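Local coordinates for protein FOKI restriction endonuclease (PDB 2FOK) that is a type IIS restriction endonuclease that hydrolyses DNA with metal ions, probably binding it through helix-turn-helix-related recognition subdomains and cutting it with a separate PD-(D/E)XK-type cleavage domain, at residues R112-H115 against F119-Y122; R22-F27 against L136-S141. All coordinates share one frame; numbering follows the deposited sequence.

Interaction 1 of 2, residues R112-H115 against F119-Y122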
ATOM      1  N   ARG A 112      13.284  -7.876   8.022  1.00 29.52           N
ATOM      2  CA  ARG A 112      12.838  -7.523   6.681  1.00 29.04           C
ATOM      3  C   ARG A 112      13.750  -6.469   6.072  1.00 25.55           C
ATOM      4  O   ARG A 112      14.017  -6.488   4.870  1.00 28.01           O
ATOM      5  CB  ARG A 112      11.386  -7.020   6.730  1.00 29.92           C
ATOM      6  CG  ARG A 112      10.365  -8.148   6.910  1.00 33.15           C
ATOM      7  CD  ARG A 112       8.955  -7.644   7.207  1.00 35.34           C
ATOM      8  NE  ARG A 112       8.311  -7.102   6.013  1.00 38.21           N
ATOM      9  CZ  ARG A 112       7.023  -7.250   5.706  1.00 41.08           C
ATOM     10  NH1 ARG A 112       6.204  -7.931   6.503  1.00 38.37           N
ATOM     11  NH2 ARG A 112       6.554  -6.712   4.588  1.00 37.27           N
ATOM     12  N   TRP A 113      14.235  -5.562   6.914  1.00 23.76           N
ATOM     13  CA  TRP A 113      15.134  -4.498   6.491  1.00 18.71           C
ATOM     14  C   TRP A 113      16.526  -5.055   6.110  1.00 19.64           C
ATOM     15  O   TRP A 113      17.040  -4.776   5.033  1.00 21.56           O
ATOM     16  CB  TRP A 113      15.235  -3.477   7.623  1.00 18.67           C
ATOM     17  CG  TRP A 113      15.889  -2.172   7.291  1.00 16.07           C
ATOM     18  CD1 TRP A 113      16.290  -1.733   6.062  1.00 16.85           C
ATOM     19  CD2 TRP A 113      16.240  -1.137   8.227  1.00 19.25           C
ATOM     20  NE1 TRP A 113      16.876  -0.480   6.175  1.00 21.78           N
ATOM     21  CE2 TRP A 113      16.854  -0.096   7.493  1.00 16.78           C
ATOM     22  CE3 TRP A 113      16.096  -0.991   9.618  1.00 20.11           C
ATOM     23  CZ2 TRP A 113      17.321   1.076   8.103  1.00 20.43           C
ATOM     24  CZ3 TRP A 113      16.561   0.177  10.227  1.00 11.50           C
ATOM     25  CH2 TRP A 113      17.165   1.192   9.469  1.00 16.62           C
ATOM     26  N   ALA A 114      17.126  -5.856   6.983  1.00 22.40           N
ATOM     27  CA  ALA A 114      18.444  -6.441   6.711  1.00 20.69           C
ATOM     28  C   ALA A 114      18.401  -7.258   5.428  1.00 20.61           C
ATOM     29  O   ALA A 114      19.297  -7.184   4.594  1.00 24.53           O
ATOM     30  CB  ALA A 114      18.866  -7.321   7.861  1.00 14.23           C
ATOM     31  N   HIS A 115      17.338  -8.035   5.282  1.00 20.73           N
ATOM     32  CA  HIS A 115      17.151  -8.871   4.117  1.00 16.25           C
ATOM     33  C   HIS A 115      16.946  -8.043   2.847  1.00 19.83           C
ATOM     34  O   HIS A 115      17.502  -8.371   1.796  1.00 20.90           O
ATOM     35  CB  HIS A 115      15.958  -9.800   4.356  1.00 15.34           C
ATOM     36  CG  HIS A 115      15.541 -10.563   3.144  1.00 15.42           C
ATOM     37  ND1 HIS A 115      14.648 -10.061   2.221  1.00 15.81           N
ATOM     38  CD2 HIS A 115      15.925 -11.775   2.677  1.00 15.12           C
ATOM     39  CE1 HIS A 115      14.500 -10.931   1.237  1.00 17.45           C
ATOM     40  NE2 HIS A 115      15.265 -11.979   1.489  1.00 21.08           N
ATOM     41  N   PHE A 119      21.955  -7.805   3.218  1.00 18.28           N
ATOM     42  CA  PHE A 119      22.996  -8.116   4.196  1.00 21.27           C
ATOM     43  C   PHE A 119      22.866  -9.536   4.738  1.00 23.81           C
ATOM     44  O   PHE A 119      23.802 -10.074   5.340  1.00 24.66           O
ATOM     45  CB  PHE A 119      22.965  -7.109   5.338  1.00 20.67           C
ATOM     46  CG  PHE A 119      23.309  -5.701   4.912  1.00 20.23           C
ATOM     47  CD1 PHE A 119      24.377  -5.465   4.057  1.00 14.73           C
ATOM     48  CD2 PHE A 119      22.565  -4.621   5.375  1.00 17.91           C
ATOM     49  CE1 PHE A 119      24.700  -4.182   3.668  1.00 22.85           C
ATOM     50  CE2 PHE A 119      22.881  -3.332   4.995  1.00 22.71           C
ATOM     51  CZ  PHE A 119      23.950  -3.106   4.139  1.00 23.00           C
ATOM     52  N   ILE A 120      21.696 -10.131   4.528  1.00 22.21           N
ATOM     53  CA  ILE A 120      21.439 -11.506   4.932  1.00 22.13           C
ATOM     54  C   ILE A 120      20.579 -12.098   3.820  1.00 24.78           C
ATOM     55  O   ILE A 120      19.852 -11.375   3.140  1.00 23.15           O
ATOM     56  CB  ILE A 120      20.702 -11.605   6.308  1.00 21.52           C
ATOM     57  CG1 ILE A 120      19.255 -11.132   6.189  1.00 20.91           C
ATOM     58  CG2 ILE A 120      21.453 -10.786   7.368  1.00 22.23           C
ATOM     59  CD1 ILE A 120      18.528 -11.045   7.542  1.00 12.10           C
ATOM     60  N   GLU A 121      20.689 -13.402   3.604  1.00 26.27           N
ATOM     61  CA  GLU A 121      19.911 -14.057   2.557  1.00 27.70           C
ATOM     62  C   GLU A 121      18.996 -15.084   3.194  1.00 20.50           C
ATOM     63  O   GLU A 121      19.337 -15.647   4.225  1.00 22.97           O
ATOM     64  CB  GLU A 121      20.845 -14.736   1.548  1.00 31.37           C
ATOM     65  CG  GLU A 121      21.725 -15.819   2.153  1.00 38.93           C
ATOM     66  CD  GLU A 121      22.992 -16.084   1.339  1.00 46.02           C
ATOM     67  OE1 GLU A 121      23.217 -15.389   0.323  1.00 48.24           O
ATOM     68  OE2 GLU A 121      23.767 -16.994   1.715  1.00 46.99           O
ATOM     69  N   TYR A 122      17.846 -15.321   2.566  1.00 20.16           N
ATOM     70  CA  TYR A 122      16.838 -16.270   3.051  1.00 21.80           C
ATOM     71  C   TYR A 122      16.896 -17.576   2.269  1.00 25.76           C
ATOM     72  O   TYR A 122      16.903 -17.572   1.039  1.00 27.44           O
ATOM     73  CB  TYR A 122      15.436 -15.657   2.901  1.00 17.81           C
ATOM     74  CG  TYR A 122      14.288 -16.558   3.326  1.00 17.72           C
ATOM     75  CD1 TYR A 122      14.160 -16.966   4.650  1.00 22.82           C
ATOM     76  CD2 TYR A 122      13.329 -17.000   2.405  1.00 16.57           C
ATOM     77  CE1 TYR A 122      13.110 -17.787   5.062  1.00 20.57           C
ATOM     78  CE2 TYR A 122      12.263 -17.832   2.804  1.00 15.21           C
ATOM     79  CZ  TYR A 122      12.163 -18.217   4.139  1.00 21.62           C
ATOM     80  OH  TYR A 122      11.117 -19.008   4.583  1.00 20.53           O
TER

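Interaction 2 of 2, residues R22-F27 against L136-S141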
ATOM      1  N   ARG A  22      23.609  -3.625  14.117  1.00 28.29           N
ATOM      2  CA  ARG A  22      23.689  -4.578  15.215  1.00 25.64           C
ATOM      3  C   ARG A  22      22.996  -5.877  14.819  1.00 26.28           C
ATOM      4  O   ARG A  22      23.494  -6.965  15.089  1.00 29.53           O
ATOM      5  CB  ARG A  22      23.011  -4.003  16.459  1.00 29.16           C
ATOM      6  CG  ARG A  22      23.835  -2.985  17.246  1.00 29.54           C
ATOM      7  CD  ARG A  22      23.078  -2.521  18.503  1.00 28.14           C
ATOM      8  NE  ARG A  22      22.770  -3.635  19.399  1.00 32.60           N
ATOM      9  CZ  ARG A  22      23.501  -3.958  20.461  1.00 32.48           C
ATOM     10  NH1 ARG A  22      24.581  -3.249  20.764  1.00 35.33           N
ATOM     11  NH2 ARG A  22      23.183  -5.015  21.194  1.00 31.85           N
ATOM     12  N   VAL A  23      21.835  -5.755  14.185  1.00 25.03           N
ATOM     13  CA  VAL A  23      21.084  -6.919  13.746  1.00 24.16           C
ATOM     14  C   VAL A  23      21.926  -7.752  12.788  1.00 26.75           C
ATOM     15  O   VAL A  23      21.881  -8.979  12.820  1.00 24.54           O
ATOM     16  CB  VAL A  23      19.767  -6.508  13.033  1.00 27.01           C
ATOM     17  CG1 VAL A  23      19.103  -7.741  12.400  1.00 25.37           C
ATOM     18  CG2 VAL A  23      18.808  -5.837  14.039  1.00 22.85           C
ATOM     19  N   VAL A  24      22.696  -7.071  11.943  1.00 26.14           N
ATOM     20  CA  VAL A  24      23.563  -7.718  10.968  1.00 23.93           C
ATOM     21  C   VAL A  24      24.812  -8.331  11.607  1.00 23.02           C
ATOM     22  O   VAL A  24      25.227  -9.428  11.256  1.00 23.62           O
ATOM     23  CB  VAL A  24      24.018  -6.704   9.893  1.00 23.71           C
ATOM     24  CG1 VAL A  24      24.900  -7.393   8.856  1.00 26.21           C
ATOM     25  CG2 VAL A  24      22.805  -6.066   9.235  1.00 25.33           C
ATOM     26  N   GLN A  25      25.407  -7.603  12.543  1.00 27.59           N
ATOM     27  CA  GLN A  25      26.617  -8.036  13.236  1.00 26.48           C
ATOM     28  C   GLN A  25      26.405  -9.258  14.110  1.00 28.04           C
ATOM     29  O   GLN A  25      27.324  -9.709  14.792  1.00 31.11           O
ATOM     30  CB  GLN A  25      27.152  -6.891  14.092  1.00 18.91           C
ATOM     31  CG  GLN A  25      27.605  -5.724  13.261  1.00 24.07           C
ATOM     32  CD  GLN A  25      27.934  -4.511  14.091  1.00 21.20           C
ATOM     33  OE1 GLN A  25      27.366  -4.317  15.158  1.00 22.10           O
ATOM     34  NE2 GLN A  25      28.857  -3.685  13.605  1.00 16.47           N
ATOM     35  N   VAL A  26      25.195  -9.797  14.076  1.00 28.94           N
ATOM     36  CA  VAL A  26      24.838 -10.956  14.884  1.00 26.15           C
ATOM     37  C   VAL A  26      24.988 -12.235  14.063  1.00 26.22           C
ATOM     38  O   VAL A  26      25.063 -13.337  14.607  1.00 21.80           O
ATOM     39  CB  VAL A  26      23.385 -10.776  15.420  1.00 28.86           C
ATOM     40  CG1 VAL A  26      22.588 -12.061  15.305  1.00 31.53           C
ATOM     41  CG2 VAL A  26      23.438 -10.275  16.862  1.00 28.07           C
ATOM     42  N   PHE A  27      25.046 -12.083  12.745  1.00 25.21           N
ATOM     43  CA  PHE A  27      25.224 -13.237  11.866  1.00 23.26           C
ATOM     44  C   PHE A  27      26.717 -13.411  11.558  1.00 20.42           C
ATOM     45  O   PHE A  27      27.112 -14.341  10.861  1.00 20.82           O
ATOM     46  CB  PHE A  27      24.458 -13.039  10.555  1.00 21.00           C
ATOM     47  CG  PHE A  27      22.978 -12.896  10.725  1.00 17.75           C
ATOM     48  CD1 PHE A  27      22.438 -11.736  11.267  1.00 19.92           C
ATOM     49  CD2 PHE A  27      22.115 -13.883  10.260  1.00 18.89           C
ATOM     50  CE1 PHE A  27      21.070 -11.549  11.333  1.00 10.99           C
ATOM     51  CE2 PHE A  27      20.742 -13.711  10.322  1.00 16.12           C
ATOM     52  CZ  PHE A  27      20.216 -12.540  10.857  1.00 20.59           C
ATOM     53  N   LEU A 136      28.976  -8.971   5.757  1.00 30.66           N
ATOM     54  CA  LEU A 136      30.158  -9.078   6.602  1.00 28.63           C
ATOM     55  C   LEU A 136      30.981  -7.792   6.512  1.00 28.40           C
ATOM     56  O   LEU A 136      31.498  -7.299   7.520  1.00 29.17           O
ATOM     57  CB  LEU A 136      30.994 -10.289   6.175  1.00 30.82           C
ATOM     58  CG  LEU A 136      30.376 -11.630   6.591  1.00 28.17           C
ATOM     59  CD1 LEU A 136      30.720 -12.706   5.570  1.00 24.08           C
ATOM     60  CD2 LEU A 136      30.884 -12.013   7.962  1.00 24.49           C
ATOM     61  N   ALA A 137      31.074  -7.240   5.305  1.00 24.03           N
ATOM     62  CA  ALA A 137      31.814  -6.003   5.075  1.00 24.86           C
ATOM     63  C   ALA A 137      31.104  -4.868   5.792  1.00 25.57           C
ATOM     64  O   ALA A 137      31.732  -3.923   6.268  1.00 25.85           O
ATOM     65  CB  ALA A 137      31.896  -5.704   3.576  1.00 17.69           C
ATOM     66  N   TYR A 138      29.780  -4.950   5.842  1.00 25.95           N
ATOM     67  CA  TYR A 138      28.996  -3.938   6.535  1.00 27.23           C
ATOM     68  C   TYR A 138      29.301  -4.112   8.028  1.00 28.09           C
ATOM     69  O   TYR A 138      29.493  -3.142   8.758  1.00 29.17           O
ATOM     70  CB  TYR A 138      27.502  -4.160   6.263  1.00 25.12           C
ATOM     71  CG  TYR A 138      26.582  -3.180   6.954  1.00 22.10           C
ATOM     72  CD1 TYR A 138      26.891  -1.822   7.016  1.00 20.30           C
ATOM     73  CD2 TYR A 138      25.402  -3.613   7.554  1.00 22.26           C
ATOM     74  CE1 TYR A 138      26.046  -0.918   7.664  1.00 21.08           C
ATOM     75  CE2 TYR A 138      24.548  -2.721   8.205  1.00 21.82           C
ATOM     76  CZ  TYR A 138      24.878  -1.373   8.255  1.00 22.00           C
ATOM     77  OH  TYR A 138      24.042  -0.486   8.902  1.00 22.20           O
ATOM     78  N   SER A 139      29.377  -5.372   8.446  1.00 29.03           N
ATOM     79  CA  SER A 139      29.644  -5.752   9.833  1.00 30.32           C
ATOM     80  C   SER A 139      30.957  -5.211  10.395  1.00 30.67           C
ATOM     81  O   SER A 139      30.962  -4.619  11.469  1.00 33.81           O
ATOM     82  CB  SER A 139      29.625  -7.285   9.960  1.00 23.11           C
ATOM     83  OG  SER A 139      29.673  -7.712  11.313  1.00 25.64           O
ATOM     84  N   LYS A 140      32.063  -5.417   9.678  1.00 33.69           N
ATOM     85  CA  LYS A 140      33.382  -4.959  10.134  1.00 31.98           C
ATOM     86  C   LYS A 140      33.664  -3.480   9.867  1.00 32.11           C
ATOM     87  O   LYS A 140      34.596  -2.898  10.440  1.00 30.23           O
ATOM     88  CB  LYS A 140      34.482  -5.800   9.487  1.00 34.66           C
ATOM     89  CG  LYS A 140      34.133  -6.327   8.107  1.00 41.96           C
ATOM     90  CD  LYS A 140      34.803  -7.669   7.823  1.00 44.70           C
ATOM     91  CE  LYS A 140      34.176  -8.803   8.630  1.00 44.90           C
ATOM     92  NZ  LYS A 140      32.991  -8.345   9.397  1.00 46.81           N
ATOM     93  N   SER A 141      32.854  -2.874   9.003  1.00 30.75           N
ATOM     94  CA  SER A 141      33.002  -1.466   8.640  1.00 28.66           C
ATOM     95  C   SER A 141      33.053  -0.534   9.852  1.00 28.28           C
ATOM     96  O   SER A 141      32.298  -0.692  10.805  1.00 26.60           O
ATOM     97  CB  SER A 141      31.847  -1.045   7.739  1.00 26.88           C
ATOM     98  OG  SER A 141      30.636  -1.013   8.481  1.00 30.16           O
TER

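Interaction 1 of 2, residues R112-H115 against F119-Y122
F119 opens the contact with its backbone: its N donates a hydrogen bond to A114 O (3.1 Å), with an N-H...O angle of 155°. The donor is tilted 22° from the carbonyl plane. The bond gives a carbonyl near the end of helix 104-116 a partner just where the chain turns back. The CB of F119 lies 3.7 Å from the same oxygen, while its ring continues away to stack on Y138. I120 then fills the angle between helix and strand. Its CG1 sits between the backbone N and the carbonyl carbon (chi1 71°), which directs that branch at the helix: CG1 comes to 3.7 Å from H115 CA, and the terminal CD1 lies 3.8 Å from A114 CB. The helix leading by a short turn into hairpin 120-123/128-131, in a sheet completed by 66-67, is consistent with a winged helix-turn-helix arrangement, as in relatives of the HTH clan. The backbone of E121 pairs with V130, placing the strand in that sheet. At Y122 the methylene makes the contact, CB standing 3.9 Å from H115 CD2 and about as far from NE2, oblique to the imidazole. With CG anti to the backbone N, the phenol ring leads away from the helix, and its OH hydrogen-bonds D127.

Interaction 2 of 2, residues R22-F27 against L136-S141
Q25 reaches across to helix 133-140 with its amide, NE2 donating a hydrogen bond to S139 O at 3.1 Å. The side chain leaves with CG anti to the carbonyl carbon (chi1 -65°) and stays extended beyond it, carrying the amide past the S139 hydroxyl to the backbone oxygen. There the donor lies in the carbonyl plane on a lone pair, with a C=O...N angle of 137°, although the oxygen is 18° out of the amide plane of Q25. Q25 CG passes 3.5 Å from S139 OG, a van der Waals contact, while the hydroxyl itself hydrogen-bonds D28. V24 has CG1 anti to the backbone N and CG2 anti to the carbonyl carbon, which sets both methyls along the CD2-CE2 edge of the Y138 ring. V24 CG2 lies near the ring plane, 3.9 Å from Y138 CE2, CG1 is 4.0 Å from CD2, and the two side chains cross at about a right angle. Helix 17-24 ends here, and V24 to F27 form a type I turn, closed by F27 N to V24 O at 3.0 Å. The contact therefore joins the end of helix 17-24 to the last turn of helix 133-140. Its apolar part is non-directional packing of methyls on a ring edge, whereas the glutamine bond sets a direction and gives a partner to a carbonyl where helical acceptors run short of amide donors.

Both contacts are buried in the first recognition subdomain, their centres about 11 Å apart, and they meet directly: F119 CE2 packs 3.6 Å from Y138 CD2, and I120 CD1 lies 4.0 Å from F27 CZ. Interaction 1 is local, closing a turn between consecutive elements, helix 104-116 and strand 120-123. Interaction 2 brings together helices 17-24 and 133-140, more than a hundred residues apart. Their single cross-segment hydrogen bonds differ accordingly, backbone to backbone in the tight turn and side chain to backbone between the helix ends. Interaction 1 is otherwise mainly aliphatic and aromatic, while the partly exposed Q25 gives interaction 2 a more polar margin.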